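PDB 2YB5: putative fusidic acid resistance protein from Staphylococcus aureus, which mediates resistance to the antibiotic fusidic acid, probably by binding elongation factor G and helping to clear it from the ribosome. Local coordinates for residues A[96-101]-A[132-137]. Numbering follows the deposited sequence.
Sequences EKIFRK and YIVYKN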
ATOM      1  N   GLU A  96       2.614  22.835  -0.801  1.00 36.19           N
ATOM      2  CA  GLU A  96       1.835  24.041  -1.026  1.00 38.27           C
ATOM      3  C   GLU A  96       1.509  24.242  -2.519  1.00 39.08           C
ATOM      4  O   GLU A  96       0.405  24.683  -2.852  1.00 39.66           O
ATOM      5  CB  GLU A  96       2.542  25.254  -0.413  1.00 39.42           C
ATOM      6  CG  GLU A  96       2.493  25.210   1.120  1.00 40.62           C
ATOM      7  CD  GLU A  96       3.533  26.078   1.818  1.00 44.49           C
ATOM      8  OE1 GLU A  96       4.451  26.638   1.169  1.00 43.76           O
ATOM      9  OE2 GLU A  96       3.418  26.197   3.056  1.00 49.05           O
ATOM     10  N   LYS A  97       2.437  23.863  -3.403  1.00 38.89           N
ATOM     11  CA  LYS A  97       2.212  23.964  -4.846  1.00 40.48           C
ATOM     12  C   LYS A  97       1.182  22.961  -5.350  1.00 39.76           C
ATOM     13  O   LYS A  97       0.322  23.297  -6.156  1.00 40.49           O
ATOM     14  CB  LYS A  97       3.519  23.768  -5.614  1.00 41.31           C
ATOM     15  CG  LYS A  97       3.337  23.818  -7.136  1.00 44.34           C
ATOM     16  CD  LYS A  97       4.638  24.190  -7.818  1.00 48.95           C
ATOM     17  CE  LYS A  97       4.448  24.464  -9.308  1.00 52.14           C
ATOM     18  NZ  LYS A  97       5.612  25.245  -9.837  1.00 54.71           N
ATOM     19  N   ILE A  98       1.288  21.723  -4.882  1.00 37.96           N
ATOM     20  CA  ILE A  98       0.312  20.686  -5.222  1.00 36.99           C
ATOM     21  C   ILE A  98      -1.096  21.140  -4.829  1.00 37.69           C
ATOM     22  O   ILE A  98      -2.043  20.974  -5.600  1.00 37.56           O
ATOM     23  CB  ILE A  98       0.654  19.357  -4.522  1.00 35.17           C
ATOM     24  CG1 ILE A  98       1.928  18.766  -5.124  1.00 35.31           C
ATOM     25  CG2 ILE A  98      -0.519  18.357  -4.621  1.00 33.76           C
ATOM     26  CD1 ILE A  98       2.564  17.673  -4.262  1.00 34.69           C
ATOM     27  N   PHE A  99      -1.226  21.725  -3.640  1.00 38.05           N
ATOM     28  CA  PHE A  99      -2.517  22.230  -3.158  1.00 39.73           C
ATOM     29  C   PHE A  99      -2.566  23.770  -3.163  1.00 43.05           C
ATOM     30  O   PHE A  99      -3.035  24.393  -2.206  1.00 42.87           O
ATOM     31  CB  PHE A  99      -2.807  21.656  -1.773  1.00 38.22           C
ATOM     32  CG  PHE A  99      -2.901  20.158  -1.765  1.00 35.99           C
ATOM     33  CD1 PHE A  99      -3.916  19.518  -2.456  1.00 35.09           C
ATOM     34  CD2 PHE A  99      -1.970  19.391  -1.099  1.00 33.84           C
ATOM     35  CE1 PHE A  99      -4.006  18.145  -2.464  1.00 35.30           C
ATOM     36  CE2 PHE A  99      -2.054  18.004  -1.107  1.00 31.93           C
ATOM     37  CZ  PHE A  99      -3.071  17.383  -1.785  1.00 32.50           C
ATOM     38  N   ARG A 100      -2.104  24.348  -4.277  1.00 46.23           N
ATOM     39  CA  ARG A 100      -1.949  25.805  -4.473  1.00 50.10           C
ATOM     40  C   ARG A 100      -3.196  26.627  -4.121  1.00 52.43           C
ATOM     41  O   ARG A 100      -3.080  27.739  -3.610  1.00 53.64           O
ATOM     42  CB  ARG A 100      -1.559  26.066  -5.942  1.00 51.88           C
ATOM     43  CG  ARG A 100      -1.472  27.528  -6.382  1.00 56.78           C
ATOM     44  CD  ARG A 100      -0.214  28.205  -5.889  1.00 60.45           C
ATOM     45  NE  ARG A 100       0.975  27.671  -6.561  1.00 62.81           N
ATOM     46  CZ  ARG A 100       1.452  28.095  -7.732  1.00 66.26           C
ATOM     47  NH1 ARG A 100       0.859  29.087  -8.401  1.00 69.17           N
ATOM     48  NH2 ARG A 100       2.537  27.518  -8.241  1.00 66.26           N
ATOM     49  N   LYS A 101      -4.376  26.088  -4.408  1.00 53.61           N
ATOM     50  CA  LYS A 101      -5.626  26.818  -4.166  1.00 56.39           C
ATOM     51  C   LYS A 101      -6.083  26.798  -2.704  1.00 56.40           C
ATOM     52  O   LYS A 101      -6.994  27.546  -2.335  1.00 58.43           O
ATOM     53  CB  LYS A 101      -6.749  26.273  -5.055  1.00 57.19           C
ATOM     54  CG  LYS A 101      -6.561  26.546  -6.545  1.00 59.16           C
ATOM     55  CD  LYS A 101      -7.732  25.984  -7.329  1.00 61.20           C
ATOM     56  CE  LYS A 101      -7.562  26.148  -8.833  1.00 63.68           C
ATOM     57  NZ  LYS A 101      -8.739  25.583  -9.579  1.00 65.22           N
ATOM     58  N   TYR A 132      -6.512  14.620   2.511  1.00 32.42           N
ATOM     59  CA  TYR A 132      -5.556  14.925   1.468  1.00 31.80           C
ATOM     60  C   TYR A 132      -4.815  13.644   1.121  1.00 30.68           C
ATOM     61  O   TYR A 132      -4.489  12.860   2.019  1.00 30.26           O
ATOM     62  CB  TYR A 132      -4.533  15.933   1.989  1.00 31.81           C
ATOM     63  CG  TYR A 132      -5.077  17.299   2.253  1.00 33.64           C
ATOM     64  CD1 TYR A 132      -5.123  18.242   1.242  1.00 35.95           C
ATOM     65  CD2 TYR A 132      -5.522  17.665   3.515  1.00 35.62           C
ATOM     66  CE1 TYR A 132      -5.598  19.496   1.468  1.00 38.77           C
ATOM     67  CE2 TYR A 132      -6.005  18.931   3.754  1.00 37.75           C
ATOM     68  CZ  TYR A 132      -6.043  19.842   2.721  1.00 39.07           C
ATOM     69  OH  TYR A 132      -6.514  21.114   2.923  1.00 41.97           O
ATOM     70  N   ILE A 133      -4.539  13.437  -0.166  1.00 29.39           N
ATOM     71  CA  ILE A 133      -3.815  12.261  -0.632  1.00 28.31           C
ATOM     72  C   ILE A 133      -2.715  12.695  -1.591  1.00 28.61           C
ATOM     73  O   ILE A 133      -2.999  13.352  -2.567  1.00 29.60           O
ATOM     74  CB  ILE A 133      -4.761  11.250  -1.324  1.00 28.08           C
ATOM     75  CG1 ILE A 133      -5.618  10.527  -0.277  1.00 28.93           C
ATOM     76  CG2 ILE A 133      -3.972  10.242  -2.173  1.00 24.49           C
ATOM     77  CD1 ILE A 133      -6.957   9.960  -0.824  1.00 28.73           C
ATOM     78  N   VAL A 134      -1.469  12.342  -1.291  1.00 28.23           N
ATOM     79  CA  VAL A 134      -0.324  12.663  -2.132  1.00 29.08           C
ATOM     80  C   VAL A 134       0.376  11.358  -2.526  1.00 29.32           C
ATOM     81  O   VAL A 134       0.479  10.426  -1.722  1.00 28.75           O
ATOM     82  CB  VAL A 134       0.661  13.633  -1.413  1.00 29.04           C
ATOM     83  CG1 VAL A 134       1.964  13.808  -2.194  1.00 29.11           C
ATOM     84  CG2 VAL A 134      -0.017  15.003  -1.182  1.00 29.09           C
ATOM     85  N   TYR A 135       0.825  11.312  -3.776  1.00 30.58           N
ATOM     86  CA  TYR A 135       1.466  10.145  -4.369  1.00 31.86           C
ATOM     87  C   TYR A 135       2.336  10.554  -5.561  1.00 33.13           C
ATOM     88  O   TYR A 135       2.290  11.705  -6.030  1.00 31.96           O
ATOM     89  CB  TYR A 135       0.402   9.126  -4.819  1.00 32.08           C
ATOM     90  CG  TYR A 135      -0.560   9.688  -5.850  1.00 33.30           C
ATOM     91  CD1 TYR A 135      -0.270   9.602  -7.205  1.00 35.63           C
ATOM     92  CD2 TYR A 135      -1.741  10.326  -5.471  1.00 32.05           C
ATOM     93  CE1 TYR A 135      -1.134  10.122  -8.157  1.00 36.41           C
ATOM     94  CE2 TYR A 135      -2.596  10.867  -6.409  1.00 32.49           C
ATOM     95  CZ  TYR A 135      -2.284  10.753  -7.755  1.00 34.40           C
ATOM     96  OH  TYR A 135      -3.101  11.266  -8.715  1.00 36.36           O
ATOM     97  N   LYS A 136       3.135   9.601  -6.029  1.00 34.96           N
ATOM     98  CA  LYS A 136       3.913   9.748  -7.261  1.00 37.31           C
ATOM     99  C   LYS A 136       3.153   9.098  -8.408  1.00 38.57           C
ATOM    100  O   LYS A 136       2.642   7.990  -8.258  1.00 37.76           O
ATOM    101  CB  LYS A 136       5.264   9.061  -7.120  1.00 38.34           C
ATOM    102  CG  LYS A 136       6.223   9.729  -6.157  1.00 39.62           C
ATOM    103  CD  LYS A 136       6.793  11.023  -6.707  1.00 42.87           C
ATOM    104  CE  LYS A 136       8.025  11.471  -5.929  1.00 43.09           C
ATOM    105  NZ  LYS A 136       9.271  10.779  -6.392  1.00 45.11           N
ATOM    106  N   ASN A 137       3.094   9.775  -9.554  1.00 40.68           N
ATOM    107  CA  ASN A 137       2.429   9.223 -10.735  1.00 43.14           C
ATOM    108  C   ASN A 137       3.361   8.325 -11.563  1.00 45.57           C
ATOM    109  O   ASN A 137       4.514   8.106 -11.198  1.00 45.52           O
ATOM    110  CB  ASN A 137       1.812  10.340 -11.603  1.00 43.86           C
ATOM    111  CG  ASN A 137       2.846  11.276 -12.185  1.00 45.15           C
ATOM    112  OD1 ASN A 137       4.008  10.919 -12.322  1.00 46.98           O
ATOM    113  ND2 ASN A 137       2.420  12.485 -12.542  1.00 45.10           N
TER
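Phe-99 and Tyr-132 have nearly the same first torsion: in each, CG stands anti to the carbonyl carbon (chi1 -61° and -68°). In both residues the CB points toward the other segment, and these torsions bring the two rings together as a T-shaped pair. The edge of Tyr-132 meets the face of Phe-99. The planes are inclined at 71°, and the ring centres lie 5.0 Å apart. Tyr-132 CD1 does the touching. It sits over the middle of the phenyl ring, 3.8 Å from Phe-99 CZ. The opposite face of the phenyl ring is covered by Ile-98 CG2 from its own segment, and the ring is sandwiched between the two.

Val-134 meets the ring at its rim. Its CG2 lies near the ring plane, 3.6 Å from Phe-99 CE2. The carbonyl oxygen of Ile-133 also lies near this plane, 4.1 Å from Phe-99 CZ. Ile-98 adds a looser contact, CD1 to Val-134 CG1 at 4.4 Å. Tyr-132 and Val-134 alternate with Ile-133, whose CB points away, so one face of strand 130-136 receives the helix end.

Phe-99 is the first residue to leave helical geometry after helix 92-98, and its ring packs this end against the antiparallel sheet. Trp-123 of the adjacent strand 121-125 touches Phe-99, Tyr-132 and Val-134. Phe-142 of strand 142-149, on the other side, touches Ile-98 and Val-134. The phenol oxygen of Tyr-132 is hydrogen-bonded to Arg-130.

The contact is apolar and aromatic. It joins the end of helix 92-98 to the sheet of the C-terminal treble-clef zinc-finger part of the protein. Between these two segments the contact probably rests on dispersion, with a weak electrostatic share from the tyrosine C-H edge directed at the phenyl face; there is no polar bond between them.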